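Local atomic coordinates of poly-beta-hydroxybuterate polymerase (Cupriavidus necator, PDB entry 5T6O), a protein that probably acts as an acyltransferase that polymerises hydroxybutyrate units into polyhydroxybutyrate without a template, here represented by its catalytic domain. Residues G14-Q27 with G370-Y384. The protein carries 1 engineered substitution. Sequence-based numbering, arbitrary orientation.
Sequences GAVVFENEYFQLLQ and GNARYRAIEPAPGRY. With SO4 (sulfate ion), chain C.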
# COMPACT_ATOMS: atom_id res chain seq x y z
N GLY A 14 -44.34 -11.03 -3.06
CA GLY A 14 -44.55 -10.42 -1.76
C GLY A 14 -45.61 -9.34 -1.83
O GLY A 14 -46.26 -9.14 -2.85
N ALA A 15 -45.78 -8.63 -0.70
CA ALA A 15 -46.73 -7.53 -0.62
C ALA A 15 -46.15 -6.41 0.24
O ALA A 15 -45.41 -6.66 1.19
CB ALA A 15 -48.07 -7.98 -0.02
N VAL A 16 -46.48 -5.17 -0.13
CA VAL A 16 -46.31 -4.06 0.81
C VAL A 16 -47.34 -4.21 1.92
O VAL A 16 -48.54 -4.33 1.65
CB VAL A 16 -46.48 -2.71 0.09
CG1 VAL A 16 -46.45 -1.54 1.10
CG2 VAL A 16 -45.45 -2.51 -1.02
N VAL A 17 -46.88 -4.20 3.17
CA VAL A 17 -47.78 -4.31 4.33
C VAL A 17 -47.81 -3.03 5.16
O VAL A 17 -48.60 -2.94 6.11
CB VAL A 17 -47.44 -5.53 5.21
CG1 VAL A 17 -47.70 -6.84 4.46
CG2 VAL A 17 -45.98 -5.50 5.71
N PHE A 18 -46.99 -2.04 4.83
CA PHE A 18 -46.95 -0.79 5.58
C PHE A 18 -46.22 0.23 4.72
O PHE A 18 -45.29 -0.12 3.99
CB PHE A 18 -46.23 -0.96 6.93
CG PHE A 18 -45.99 0.35 7.65
CD1 PHE A 18 -47.01 0.94 8.37
CD2 PHE A 18 -44.76 1.00 7.57
CE1 PHE A 18 -46.81 2.16 9.02
CE2 PHE A 18 -44.56 2.24 8.22
CZ PHE A 18 -45.58 2.80 8.94
N GLU A 19 -46.60 1.50 4.86
CA GLU A 19 -45.84 2.54 4.18
C GLU A 19 -46.01 3.85 4.92
O GLU A 19 -47.08 4.14 5.48
CB GLU A 19 -46.27 2.69 2.71
CG GLU A 19 -47.66 3.24 2.51
CD GLU A 19 -48.16 3.11 1.06
OE1 GLU A 19 -47.62 2.28 0.30
OE2 GLU A 19 -49.12 3.83 0.69
N ASN A 20 -44.95 4.65 4.92
CA ASN A 20 -45.06 6.04 5.36
C ASN A 20 -44.22 6.88 4.40
O ASN A 20 -43.87 6.43 3.30
CB ASN A 20 -44.67 6.19 6.85
CG ASN A 20 -43.19 5.94 7.13
OD1 ASN A 20 -42.37 5.78 6.23
ND2 ASN A 20 -42.84 5.91 8.42
N GLU A 21 -43.90 8.10 4.81
CA GLU A 21 -43.20 9.00 3.89
C GLU A 21 -41.81 8.49 3.56
O GLU A 21 -41.27 8.83 2.50
CB GLU A 21 -43.12 10.41 4.48
CG GLU A 21 -44.47 11.13 4.54
CD GLU A 21 -45.13 11.22 3.17
OE1 GLU A 21 -44.44 11.57 2.19
OE2 GLU A 21 -46.35 10.94 3.08
N TYR A 22 -41.23 7.67 4.43
CA TYR A 22 -39.83 7.28 4.32
C TYR A 22 -39.62 5.93 3.66
O TYR A 22 -38.55 5.71 3.08
CB TYR A 22 -39.19 7.25 5.72
CG TYR A 22 -39.15 8.60 6.37
CD1 TYR A 22 -40.24 9.09 7.09
CD2 TYR A 22 -38.01 9.41 6.27
CE1 TYR A 22 -40.21 10.34 7.69
CE2 TYR A 22 -37.98 10.68 6.87
CZ TYR A 22 -39.07 11.13 7.57
OH TYR A 22 -39.03 12.37 8.17
N PHE A 23 -40.58 5.02 3.74
CA PHE A 23 -40.31 3.67 3.23
C PHE A 23 -41.61 2.88 3.11
O PHE A 23 -42.66 3.28 3.63
CB PHE A 23 -39.33 2.92 4.14
CG PHE A 23 -39.96 2.39 5.40
CD1 PHE A 23 -40.35 3.25 6.42
CD2 PHE A 23 -40.15 1.02 5.57
CE1 PHE A 23 -40.92 2.74 7.58
CE2 PHE A 23 -40.71 0.52 6.73
CZ PHE A 23 -41.10 1.37 7.73
N GLN A 24 -41.51 1.77 2.39
CA GLN A 24 -42.52 0.71 2.38
C GLN A 24 -41.94 -0.54 3.01
O GLN A 24 -40.79 -0.91 2.74
CB GLN A 24 -42.97 0.39 0.95
CG GLN A 24 -43.78 1.49 0.30
CD GLN A 24 -44.23 1.13 -1.09
OE1 GLN A 24 -43.43 0.71 -1.93
NE2 GLN A 24 -45.54 1.26 -1.33
N LEU A 25 -42.72 -1.21 3.85
CA LEU A 25 -42.30 -2.49 4.40
C LEU A 25 -42.82 -3.60 3.50
O LEU A 25 -44.03 -3.73 3.31
CB LEU A 25 -42.81 -2.69 5.82
CG LEU A 25 -42.19 -3.92 6.51
CD1 LEU A 25 -40.70 -3.72 6.74
CD2 LEU A 25 -42.91 -4.21 7.83
N LEU A 26 -41.91 -4.38 2.91
CA LEU A 26 -42.31 -5.56 2.15
C LEU A 26 -42.30 -6.79 3.04
O LEU A 26 -41.47 -6.92 3.94
CB LEU A 26 -41.38 -5.81 0.96
CG LEU A 26 -41.07 -4.63 0.03
CD1 LEU A 26 -40.30 -5.11 -1.21
CD2 LEU A 26 -42.32 -3.91 -0.37
N GLN A 27 -43.23 -7.71 2.78
CA GLN A 27 -43.24 -9.04 3.39
C GLN A 27 -43.36 -10.04 2.26
O GLN A 27 -44.25 -9.91 1.41
CB GLN A 27 -44.40 -9.24 4.38
CG GLN A 27 -44.41 -10.64 5.01
CD GLN A 27 -45.57 -10.85 5.98
OE1 GLN A 27 -45.80 -11.97 6.46
NE2 GLN A 27 -46.31 -9.79 6.25
N GLY A 370 -49.11 -9.74 6.58
CA GLY A 370 -49.41 -8.77 7.62
C GLY A 370 -50.27 -9.35 8.74
O GLY A 370 -50.16 -10.51 9.10
N ASN A 371 -51.12 -8.49 9.30
CA ASN A 371 -52.10 -8.88 10.31
C ASN A 371 -53.29 -7.94 10.21
O ASN A 371 -53.38 -7.14 9.27
CB ASN A 371 -51.46 -8.90 11.71
CG ASN A 371 -50.94 -7.53 12.16
OD1 ASN A 371 -51.18 -6.51 11.53
ND2 ASN A 371 -50.22 -7.52 13.29
N ALA A 372 -54.20 -8.01 11.19
CA ALA A 372 -55.38 -7.15 11.14
C ALA A 372 -54.99 -5.68 11.04
O ALA A 372 -55.59 -4.92 10.28
CB ALA A 372 -56.27 -7.37 12.37
N ARG A 373 -53.97 -5.27 11.80
CA ARG A 373 -53.56 -3.87 11.79
C ARG A 373 -52.90 -3.48 10.47
O ARG A 373 -53.09 -2.35 9.99
CB ARG A 373 -52.60 -3.60 12.96
CG ARG A 373 -52.15 -2.14 13.08
N TYR A 374 -52.13 -4.39 9.86
CA TYR A 374 -51.31 -4.07 8.68
C TYR A 374 -51.63 -5.06 7.56
O TYR A 374 -50.93 -6.06 7.41
CB TYR A 374 -49.83 -4.13 9.04
CG TYR A 374 -49.39 -3.20 10.14
CD1 TYR A 374 -49.21 -1.84 9.90
CD2 TYR A 374 -49.13 -3.68 11.43
CE1 TYR A 374 -48.80 -0.99 10.90
CE2 TYR A 374 -48.71 -2.83 12.44
CZ TYR A 374 -48.54 -1.48 12.16
OH TYR A 374 -48.13 -0.60 13.14
N ARG A 375 -52.66 -4.79 6.77
CA ARG A 375 -52.97 -5.70 5.68
C ARG A 375 -52.25 -5.27 4.40
O ARG A 375 -51.70 -4.17 4.30
CB ARG A 375 -54.48 -5.78 5.44
CG ARG A 375 -55.24 -6.66 6.45
CD ARG A 375 -54.65 -8.07 6.54
NE ARG A 375 -55.37 -8.91 7.50
CZ ARG A 375 -54.91 -10.06 7.99
NH1 ARG A 375 -53.72 -10.51 7.63
NH2 ARG A 375 -55.64 -10.75 8.85
N ALA A 376 -52.22 -6.18 3.43
CA ALA A 376 -51.53 -5.91 2.17
C ALA A 376 -52.08 -4.67 1.48
O ALA A 376 -53.30 -4.45 1.43
CB ALA A 376 -51.64 -7.13 1.24
N ILE A 377 -51.17 -3.85 0.97
CA ILE A 377 -51.49 -2.60 0.28
C ILE A 377 -51.41 -2.76 -1.23
O ILE A 377 -52.30 -2.33 -1.96
CB ILE A 377 -50.55 -1.48 0.78
CG1 ILE A 377 -50.83 -1.16 2.25
CG2 ILE A 377 -50.65 -0.25 -0.11
CD1 ILE A 377 -49.78 -0.21 2.89
N GLU A 378 -50.33 -3.37 -1.71
CA GLU A 378 -50.07 -3.57 -3.13
C GLU A 378 -48.97 -4.62 -3.24
O GLU A 378 -48.29 -4.91 -2.24
CB GLU A 378 -49.64 -2.25 -3.80
CG GLU A 378 -48.27 -1.78 -3.30
CD GLU A 378 -47.90 -0.37 -3.75
OE1 GLU A 378 -48.78 0.36 -4.23
OE2 GLU A 378 -46.71 0.01 -3.61
N PRO A 379 -48.78 -5.23 -4.41
CA PRO A 379 -47.76 -6.29 -4.53
C PRO A 379 -46.34 -5.74 -4.43
O PRO A 379 -46.05 -4.61 -4.82
CB PRO A 379 -48.01 -6.88 -5.92
CG PRO A 379 -49.41 -6.42 -6.32
CD PRO A 379 -49.52 -5.05 -5.68
N ALA A 380 -45.45 -6.58 -3.91
CA ALA A 380 -44.02 -6.33 -4.05
C ALA A 380 -43.71 -6.31 -5.55
O ALA A 380 -44.36 -7.02 -6.32
CB ALA A 380 -43.21 -7.39 -3.34
N PRO A 381 -42.72 -5.52 -5.98
CA PRO A 381 -41.74 -4.78 -5.19
C PRO A 381 -42.23 -3.43 -4.64
O PRO A 381 -41.46 -2.76 -3.96
CB PRO A 381 -40.59 -4.56 -6.18
CG PRO A 381 -41.28 -4.52 -7.52
CD PRO A 381 -42.39 -5.52 -7.42
N GLY A 382 -43.49 -3.07 -4.90
CA GLY A 382 -44.02 -1.80 -4.44
C GLY A 382 -43.68 -0.65 -5.36
O GLY A 382 -42.78 -0.71 -6.20
N ARG A 383 -44.42 0.45 -5.20
CA ARG A 383 -44.22 1.58 -6.10
C ARG A 383 -43.06 2.49 -5.68
O ARG A 383 -42.53 3.21 -6.54
CB ARG A 383 -45.52 2.40 -6.22
CG ARG A 383 -45.89 3.22 -5.01
CD ARG A 383 -47.35 3.71 -5.09
NE ARG A 383 -47.68 4.59 -3.97
CZ ARG A 383 -48.03 4.17 -2.75
NH1 ARG A 383 -48.12 2.87 -2.48
NH2 ARG A 383 -48.28 5.06 -1.80
N TYR A 384 -42.64 2.50 -4.40
CA TYR A 384 -41.54 3.39 -4.03
C TYR A 384 -40.28 3.06 -4.82
O TYR A 384 -39.59 3.97 -5.30
CB TYR A 384 -41.21 3.32 -2.53
CG TYR A 384 -42.20 4.01 -1.60
CD1 TYR A 384 -43.51 4.28 -2.01
CD2 TYR A 384 -41.82 4.37 -0.30
CE1 TYR A 384 -44.42 4.89 -1.15
CE2 TYR A 384 -42.72 4.99 0.56
CZ TYR A 384 -44.02 5.24 0.13
OH TYR A 384 -44.93 5.84 0.97
S SO4 C . -46.03 6.76 10.68
O1 SO4 C . -46.45 7.25 11.99
O2 SO4 C . -44.67 6.20 10.77
O3 SO4 C . -46.07 7.83 9.70
O4 SO4 C . -46.97 5.72 10.27
O HOH W 1 -44.98 -9.69 -5.94
O HOH W 2 -41.08 -0.21 -3.17
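Gln24 CG makes a CH-pi contact over one face of the Tyr384 ring, 3.4 Å from the ring centroid, in the closely packed part of the contact. The extended chain (chi2 -179°) keeps CD over the same face, near Tyr384 CD1, and sets OE1 to accept from Tyr384 N. Water 2 links OE1 to Pro381 O. Gln24 NE2 donates to two carboxylates, 2.8 Å to Glu19 OE1 and 2.9 Å to Glu378 OE2. Arg383 grips Glu19 end-on, with NH1 on OE1 and NH2 on OE2, each at 2.9 Å. NH1 also reaches Glu378 OE1. The guanidinium thus probably offsets two neighbouring negative charges. At the ring edge, Tyr384 OH donates to Asn20 O at 2.6 Å, from above the carbonyl plane.

The backbones of 14-16 and 377-380 are joined by three hydrogen bonds, including Ile377 N to Val16 O at 2.8 Å. Val16 CG2 packs alongside Glu378 CG.

The other side is looser. Ile377 and Ala376 are exposed and add apolar touches, such as Ala15 CB to Ala376 CB at 3.9 Å. Phe18 and Tyr374 meet obliquely, and a sulfate caught by Asn20 ND2 and Arg99 lies by the Phe18 edge.

The short, weakly bonded strand at about 378-379 adds an edge strand to the beta hairpin 14-27, at one end of the mixed sheet of the alpha/beta hydrolase fold.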